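Local coordinates for MutT/nudix family protein (Deinococcus radiodurans, PDB 2W4E), which probably hydrolyses ADP-ribose as a magnesium-dependent Nudix pyrophosphatase, this chain being its Nudix domain without the N-terminal part of the protein, at residues Gly71-Pro76 / Gly80-Pro85. Numbering follows the deposited sequence.
Sequences GFYPQP and GVVFYP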
ATOM      1  N   GLY A  71      -9.373  -2.174   4.792  1.00 21.72           N
ATOM      2  CA  GLY A  71      -8.458  -1.675   5.834  1.00 22.23           C
ATOM      3  C   GLY A  71      -7.083  -2.362   5.852  1.00 21.87           C
ATOM      4  O   GLY A  71      -6.954  -3.500   5.383  1.00 22.63           O
ATOM      5  N   PHE A  72      -6.050  -1.675   6.334  1.00 21.03           N
ATOM      6  CA  PHE A  72      -4.681  -2.269   6.390  1.00 21.94           C
ATOM      7  C   PHE A  72      -3.868  -1.685   7.532  1.00 21.57           C
ATOM      8  O   PHE A  72      -4.143  -0.574   7.957  1.00 21.48           O
ATOM      9  CB  PHE A  72      -3.885  -2.111   5.059  1.00 20.60           C
ATOM     10  CG  PHE A  72      -3.660  -0.657   4.621  1.00 21.96           C
ATOM     11  CD1 PHE A  72      -2.438  -0.021   4.881  1.00 20.98           C
ATOM     12  CD2 PHE A  72      -4.636   0.040   3.890  1.00 20.92           C
ATOM     13  CE1 PHE A  72      -2.193   1.316   4.495  1.00 20.46           C
ATOM     14  CE2 PHE A  72      -4.391   1.433   3.482  1.00 19.69           C
ATOM     15  CZ  PHE A  72      -3.164   2.023   3.763  1.00 17.96           C
ATOM     16  N   TYR A  73      -2.855  -2.424   7.984  1.00 22.28           N
ATOM     17  CA  TYR A  73      -1.844  -1.908   8.915  1.00 23.92           C
ATOM     18  C   TYR A  73      -0.657  -1.342   8.122  1.00 23.19           C
ATOM     19  O   TYR A  73      -0.020  -2.075   7.357  1.00 22.27           O
ATOM     20  CB  TYR A  73      -1.292  -3.036   9.808  1.00 25.26           C
ATOM     21  CG  TYR A  73      -2.334  -3.833  10.583  1.00 29.39           C
ATOM     22  CD1 TYR A  73      -2.846  -3.359  11.786  1.00 31.92           C
ATOM     23  CD2 TYR A  73      -2.764  -5.090  10.127  1.00 33.37           C
ATOM     24  CE1 TYR A  73      -3.788  -4.098  12.522  1.00 32.73           C
ATOM     25  CE2 TYR A  73      -3.714  -5.842  10.862  1.00 34.91           C
ATOM     26  CZ  TYR A  73      -4.218  -5.323  12.048  1.00 35.87           C
ATOM     27  OH  TYR A  73      -5.141  -6.044  12.787  1.00 38.81           O
ATOM     28  N   PRO A  74      -0.354  -0.056   8.296  1.00 24.20           N
ATOM     29  CA  PRO A  74       0.740   0.539   7.536  1.00 24.92           C
ATOM     30  C   PRO A  74       2.125   0.034   7.993  1.00 26.34           C
ATOM     31  O   PRO A  74       3.067   0.016   7.198  1.00 26.58           O
ATOM     32  CB  PRO A  74       0.575   2.041   7.832  1.00 25.28           C
ATOM     33  CG  PRO A  74      -0.010   2.065   9.199  1.00 24.51           C
ATOM     34  CD  PRO A  74      -1.025   0.948   9.140  1.00 23.37           C
ATOM     35  N   GLN A  75       2.238  -0.370   9.256  1.00 27.21           N
ATOM     36  CA  GLN A  75       3.524  -0.779   9.811  1.00 28.82           C
ATOM     37  C   GLN A  75       3.315  -1.781  10.956  1.00 28.52           C
ATOM     38  O   GLN A  75       3.537  -1.457  12.114  1.00 28.79           O
ATOM     39  CB  GLN A  75       4.292   0.447  10.285  1.00 29.63           C
ATOM     40  CG  GLN A  75       5.290   0.948   9.260  1.00 33.27           C
ATOM     41  CD  GLN A  75       6.189   2.057   9.790  1.00 35.81           C
ATOM     42  OE1 GLN A  75       5.713   3.126  10.186  1.00 40.03           O
ATOM     43  NE2 GLN A  75       7.493   1.802   9.806  1.00 37.84           N
ATOM     44  N   PRO A  76       2.873  -3.005  10.622  1.00 29.32           N
ATOM     45  CA  PRO A  76       2.451  -3.942  11.683  1.00 29.97           C
ATOM     46  C   PRO A  76       3.615  -4.472  12.530  1.00 31.47           C
ATOM     47  O   PRO A  76       3.377  -5.103  13.566  1.00 32.02           O
ATOM     48  CB  PRO A  76       1.764  -5.079  10.910  1.00 29.29           C
ATOM     49  CG  PRO A  76       2.373  -5.043   9.521  1.00 29.45           C
ATOM     50  CD  PRO A  76       2.721  -3.577   9.267  1.00 27.80           C
ATOM     51  N   GLY A  80       0.254  -0.974  16.114  1.00 27.95           N
ATOM     52  CA  GLY A  80      -1.069  -1.551  15.888  1.00 26.40           C
ATOM     53  C   GLY A  80      -2.101  -0.685  15.153  1.00 25.74           C
ATOM     54  O   GLY A  80      -3.250  -1.099  15.020  1.00 24.87           O
ATOM     55  N   VAL A  81      -1.702   0.497  14.659  1.00 25.57           N
ATOM     56  CA  VAL A  81      -2.652   1.420  13.985  1.00 25.18           C
ATOM     57  C   VAL A  81      -3.225   0.767  12.720  1.00 24.69           C
ATOM     58  O   VAL A  81      -2.507   0.024  12.016  1.00 22.94           O
ATOM     59  CB  VAL A  81      -2.031   2.794  13.662  1.00 26.09           C
ATOM     60  CG1 VAL A  81      -1.043   2.667  12.548  1.00 27.96           C
ATOM     61  CG2 VAL A  81      -3.131   3.824  13.216  1.00 25.68           C
ATOM     62  N   VAL A  82      -4.530   0.984  12.484  1.00 23.55           N
ATOM     63  CA  VAL A  82      -5.199   0.537  11.263  1.00 23.49           C
ATOM     64  C   VAL A  82      -5.605   1.768  10.441  1.00 23.01           C
ATOM     65  O   VAL A  82      -6.129   2.762  10.985  1.00 22.23           O
ATOM     66  CB  VAL A  82      -6.428  -0.356  11.547  1.00 24.13           C
ATOM     67  CG1 VAL A  82      -7.081  -0.868  10.263  1.00 24.65           C
ATOM     68  CG2 VAL A  82      -6.036  -1.530  12.418  1.00 27.53           C
ATOM     69  N   PHE A  83      -5.333   1.683   9.140  1.00 21.69           N
ATOM     70  CA  PHE A  83      -5.718   2.697   8.167  1.00 21.75           C
ATOM     71  C   PHE A  83      -6.905   2.154   7.399  1.00 21.26           C
ATOM     72  O   PHE A  83      -6.846   1.045   6.876  1.00 21.15           O
ATOM     73  CB  PHE A  83      -4.520   2.959   7.214  1.00 21.56           C
ATOM     74  CG  PHE A  83      -3.466   3.855   7.806  1.00 21.24           C
ATOM     75  CD1 PHE A  83      -3.570   4.290   9.142  1.00 20.41           C
ATOM     76  CD2 PHE A  83      -2.340   4.220   7.064  1.00 19.65           C
ATOM     77  CE1 PHE A  83      -2.621   5.108   9.697  1.00 21.59           C
ATOM     78  CE2 PHE A  83      -1.366   5.050   7.599  1.00 19.27           C
ATOM     79  CZ  PHE A  83      -1.471   5.497   8.897  1.00 21.88           C
ATOM     80  N   TYR A  84      -7.992   2.930   7.361  1.00 22.17           N
ATOM     81  CA  TYR A  84      -9.182   2.581   6.612  1.00 22.25           C
ATOM     82  C   TYR A  84      -9.339   3.434   5.362  1.00 21.41           C
ATOM     83  O   TYR A  84      -9.649   4.629   5.459  1.00 21.61           O
ATOM     84  CB  TYR A  84     -10.444   2.712   7.492  1.00 23.82           C
ATOM     85  CG  TYR A  84     -10.492   1.661   8.561  1.00 25.22           C
ATOM     86  CD1 TYR A  84     -10.952   0.378   8.282  1.00 26.54           C
ATOM     87  CD2 TYR A  84     -10.058   1.950   9.859  1.00 29.73           C
ATOM     88  CE1 TYR A  84     -10.984  -0.604   9.267  1.00 30.04           C
ATOM     89  CE2 TYR A  84     -10.093   0.965  10.862  1.00 31.38           C
ATOM     90  CZ  TYR A  84     -10.544  -0.293  10.545  1.00 30.79           C
ATOM     91  OH  TYR A  84     -10.552  -1.243  11.525  1.00 38.62           O
ATOM     92  N   PRO A  85      -9.128   2.837   4.181  1.00 20.78           N
ATOM     93  CA  PRO A  85      -9.253   3.655   2.969  1.00 21.32           C
ATOM     94  C   PRO A  85     -10.688   3.725   2.434  1.00 21.83           C
ATOM     95  O   PRO A  85     -11.435   2.734   2.551  1.00 22.29           O
ATOM     96  CB  PRO A  85      -8.306   2.975   1.972  1.00 21.23           C
ATOM     97  CG  PRO A  85      -8.265   1.526   2.394  1.00 21.21           C
ATOM     98  CD  PRO A  85      -8.560   1.510   3.916  1.00 21.21           C
TER
HETATM   99  O   HOH W   1       0.405  -0.668  11.587  1.00 25.17           O
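Phe72 and Phe83 form an antiparallel hydrogen-bonded pair. Phe72 N reaches Phe83 O at 2.9 Å and Phe83 N reaches Phe72 O at 2.8 Å, both bonds close to straight. This single bridge ties the loop that follows strand 65-68 to the start of strand 82-93. Beyond it, Pro74 has no N-H to offer Val81 O, and a water probably stands in, accepting from Gln75 N and donating to Val81 O, each at 3.0 Å.

Phe72, Phe83, Pro74 and Pro85 pack on one side of the bridge. Phe72 places CG between its backbone N and carbonyl carbon (chi1 60°), which swings the ring back under Phe83. Phe83 CB then sits over one face, 3.9 Å from the centroid of the Phe72 ring, and the Phe83 ring turns its edge to that same ring in an offset edge-to-face pair, planes at 79°. Pro74 CG lies over the centre of one face of the Phe83 ring in a CH-pi contact, 3.7 Å from its centroid, while Pro85 CG meets the Phe72 edge. Phe9 of strand 6-14 and Pro127 of helix 126-141 also touch Phe83. With an alanine here in place of Phe83, Pro74 would probably lose the ring face it lies over and a gap would open beside Phe72.

Apolar contacts continue the packing. Val81 CG1 touches Pro74 CG at 3.6 Å; on the other side of the bridge Val82 CG2 packs against Tyr73 CE1 at 3.4 Å. Tyr73 also packs on Leu29 of the second subunit, and its backbone hydrogen-bonds to that subunit.

At the interface with the second subunit, then, two backbone bonds set the pairing of Phe72 with Phe83 in this Nudix-domain loop and strand, and the side chains add mostly apolar CH-pi and van der Waals contact.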